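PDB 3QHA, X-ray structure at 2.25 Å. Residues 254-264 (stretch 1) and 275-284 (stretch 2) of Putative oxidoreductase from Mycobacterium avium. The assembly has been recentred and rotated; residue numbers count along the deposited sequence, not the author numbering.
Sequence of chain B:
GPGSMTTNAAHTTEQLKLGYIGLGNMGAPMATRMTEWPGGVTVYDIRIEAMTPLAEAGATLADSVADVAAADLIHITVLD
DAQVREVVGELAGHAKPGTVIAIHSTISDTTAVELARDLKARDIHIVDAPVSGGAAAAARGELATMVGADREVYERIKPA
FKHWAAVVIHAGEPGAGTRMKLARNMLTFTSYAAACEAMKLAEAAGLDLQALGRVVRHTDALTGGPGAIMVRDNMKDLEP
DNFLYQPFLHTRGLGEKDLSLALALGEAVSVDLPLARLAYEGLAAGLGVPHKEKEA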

# COMPACT_ATOMS: atom_id res chain seq x y z
N LEU B 254 9.37 -0.61 16.06
CA LEU B 254 8.89 0.62 15.42
C LEU B 254 7.36 0.70 15.43
O LEU B 254 6.79 1.74 15.75
CB LEU B 254 9.37 0.72 13.97
CG LEU B 254 10.86 0.93 13.69
CD1 LEU B 254 11.08 0.98 12.18
CD2 LEU B 254 11.39 2.20 14.36
N GLY B 255 6.72 -0.41 15.07
CA GLY B 255 5.27 -0.46 14.93
C GLY B 255 4.53 -0.24 16.24
O GLY B 255 3.60 0.57 16.31
N GLU B 256 4.94 -0.96 17.27
CA GLU B 256 4.33 -0.84 18.59
C GLU B 256 4.56 0.55 19.19
O GLU B 256 3.68 1.08 19.88
CB GLU B 256 4.86 -1.94 19.52
CG GLU B 256 4.36 -3.32 19.12
CD GLU B 256 4.83 -4.43 20.04
OE1 GLU B 256 5.63 -4.15 20.96
OE2 GLU B 256 4.41 -5.59 19.85
N LYS B 257 5.72 1.14 18.93
CA LYS B 257 5.99 2.49 19.40
C LYS B 257 5.12 3.52 18.67
O LYS B 257 4.48 4.35 19.32
CB LYS B 257 7.49 2.83 19.27
CG LYS B 257 7.88 4.23 19.75
CD LYS B 257 7.45 4.52 21.19
CE LYS B 257 7.98 5.86 21.67
NZ LYS B 257 7.31 6.34 22.91
N ASP B 258 5.08 3.46 17.34
CA ASP B 258 4.25 4.41 16.57
C ASP B 258 2.75 4.22 16.83
O ASP B 258 2.02 5.21 16.96
CB ASP B 258 4.54 4.32 15.06
CG ASP B 258 5.81 5.06 14.66
OD1 ASP B 258 6.38 5.80 15.50
OD2 ASP B 258 6.24 4.92 13.50
N LEU B 259 2.30 2.97 16.91
CA LEU B 259 0.89 2.69 17.18
C LEU B 259 0.47 3.20 18.56
O LEU B 259 -0.59 3.80 18.70
CB LEU B 259 0.58 1.19 17.04
CG LEU B 259 0.48 0.69 15.60
CD1 LEU B 259 0.37 -0.83 15.55
CD2 LEU B 259 -0.69 1.33 14.88
N SER B 260 1.32 2.98 19.57
CA SER B 260 1.03 3.47 20.92
C SER B 260 0.96 4.99 20.96
O SER B 260 0.05 5.56 21.57
CB SER B 260 2.07 2.97 21.92
OG SER B 260 3.36 3.46 21.60
N LEU B 261 1.91 5.65 20.29
CA LEU B 261 1.89 7.11 20.17
C LEU B 261 0.65 7.58 19.42
O LEU B 261 0.03 8.57 19.81
CB LEU B 261 3.15 7.62 19.46
CG LEU B 261 4.44 7.63 20.29
CD1 LEU B 261 5.64 7.95 19.41
CD2 LEU B 261 4.35 8.62 21.44
N ALA B 262 0.29 6.87 18.36
CA ALA B 262 -0.90 7.21 17.58
C ALA B 262 -2.16 7.06 18.42
O ALA B 262 -3.07 7.89 18.34
CB ALA B 262 -0.98 6.35 16.33
N LEU B 263 -2.22 6.01 19.24
CA LEU B 263 -3.37 5.77 20.11
C LEU B 263 -3.50 6.84 21.20
O LEU B 263 -4.60 7.22 21.58
CB LEU B 263 -3.29 4.38 20.74
CG LEU B 263 -3.58 3.22 19.79
CD1 LEU B 263 -3.05 1.91 20.36
CD2 LEU B 263 -5.07 3.12 19.49
N ALA B 264 -2.36 7.32 21.69
CA ALA B 264 -2.34 8.37 22.70
C ALA B 264 -2.78 9.70 22.09
O ALA B 264 -3.54 10.44 22.72
CB ALA B 264 -0.94 8.51 23.31
N LEU B 275 -9.38 0.09 14.69
CA LEU B 275 -8.50 -0.73 13.83
C LEU B 275 -7.06 -0.67 14.34
O LEU B 275 -6.37 -1.69 14.39
CB LEU B 275 -8.55 -0.28 12.37
CG LEU B 275 -9.76 -0.72 11.54
CD1 LEU B 275 -9.81 0.05 10.22
CD2 LEU B 275 -9.71 -2.22 11.27
N ALA B 276 -6.61 0.52 14.73
CA ALA B 276 -5.27 0.72 15.27
C ALA B 276 -5.05 -0.01 16.60
O ALA B 276 -3.98 -0.57 16.83
CB ALA B 276 -4.98 2.21 15.44
N ARG B 277 -6.06 -0.02 17.46
CA ARG B 277 -5.99 -0.74 18.74
C ARG B 277 -5.77 -2.23 18.49
O ARG B 277 -4.90 -2.85 19.09
CB ARG B 277 -7.26 -0.53 19.57
N LEU B 278 -6.58 -2.79 17.59
CA LEU B 278 -6.48 -4.20 17.22
C LEU B 278 -5.13 -4.52 16.57
O LEU B 278 -4.53 -5.56 16.84
CB LEU B 278 -7.64 -4.57 16.29
CG LEU B 278 -8.05 -6.04 16.17
CD1 LEU B 278 -8.32 -6.66 17.54
CD2 LEU B 278 -9.28 -6.15 15.27
N ALA B 279 -4.66 -3.61 15.71
CA ALA B 279 -3.35 -3.76 15.08
C ALA B 279 -2.24 -3.79 16.13
O ALA B 279 -1.35 -4.64 16.08
CB ALA B 279 -3.11 -2.64 14.08
N TYR B 280 -2.31 -2.85 17.07
CA TYR B 280 -1.35 -2.76 18.17
C TYR B 280 -1.24 -4.05 18.98
O TYR B 280 -0.14 -4.49 19.30
CB TYR B 280 -1.72 -1.58 19.08
CG TYR B 280 -0.81 -1.41 20.28
CD1 TYR B 280 0.48 -0.93 20.13
CD2 TYR B 280 -1.25 -1.71 21.56
CE1 TYR B 280 1.32 -0.76 21.22
CE2 TYR B 280 -0.42 -1.55 22.66
CZ TYR B 280 0.86 -1.07 22.48
OH TYR B 280 1.69 -0.90 23.57
N GLU B 281 -2.39 -4.65 19.31
CA GLU B 281 -2.42 -5.88 20.12
C GLU B 281 -1.91 -7.11 19.37
O GLU B 281 -1.30 -8.00 19.98
CB GLU B 281 -3.85 -6.16 20.62
CG GLU B 281 -4.44 -5.07 21.53
CD GLU B 281 -5.92 -5.26 21.81
OE1 GLU B 281 -6.54 -4.32 22.36
OE2 GLU B 281 -6.48 -6.34 21.49
N GLY B 282 -2.14 -7.17 18.06
CA GLY B 282 -1.87 -8.38 17.27
C GLY B 282 -0.66 -8.35 16.35
O GLY B 282 -0.28 -9.39 15.80
N LEU B 283 -0.05 -7.17 16.17
CA LEU B 283 1.03 -7.02 15.19
C LEU B 283 2.17 -7.99 15.43
O LEU B 283 2.58 -8.70 14.51
CB LEU B 283 1.59 -5.59 15.22
CG LEU B 283 2.68 -5.30 14.19
CD1 LEU B 283 2.12 -5.38 12.77
CD2 LEU B 283 3.30 -3.94 14.46
N ALA B 284 2.67 -8.01 16.66
CA ALA B 284 3.80 -8.87 17.03
C ALA B 284 3.55 -10.32 16.64
O ALA B 284 4.41 -10.96 16.02
CB ALA B 284 4.06 -8.77 18.53
O HOH W 1 1.98 -6.10 18.90

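Residues 254-264 and 275-284 each belong to a longer helix; the two run nearly antiparallel, their N-to-C directions 156° apart and their axes 9.6 Å apart at closest approach. L259 and Y280 mark the tightest backbone register, with L259 CA 6.0 Å from Y280 CA. Backbone i to i+4 hydrogen bonds run through stretch 1 and most of stretch 2; near the end of stretch 2 the bond from L283 N to A279 O is weak, and a water bridges A284 N and Y280 O in place of a direct bond. Among the modelled atoms no direct hydrogen bond crosses between the helices (R277 is not modelled beyond CB); the side-chain contacts that cross are largely apolar. L259 (chi1 m, chi2 t) points toward stretch 2, where L259 CD1 lies 4.2 Å from A279 CB and 4.4 Å from L283 CD2, while L259 CD2 lies 4.4 Å from A276 CB. L263 continues the seam: L263 CD2 is 4.2 Å from A276 CB and L263 CD1 3.9 Å from Y280 CB. From stretch 2, Y280 (chi1 t) fits as a knob among E256, L259, S260 and L263; L259 CB approaches Y280 CD1 at 3.7 Å, and E256 O meets the ring edge 3.3 Å from Y280 CE1. At G255, CA rests 4.0 Å from L283 CD2, and a CB there would clash with that methyl. The same water supplies a polar link to stretch 1: its O donates to E256 OE2 and Y280 O (both 2.7 Å) and accepts from A284 N (3.0 Å).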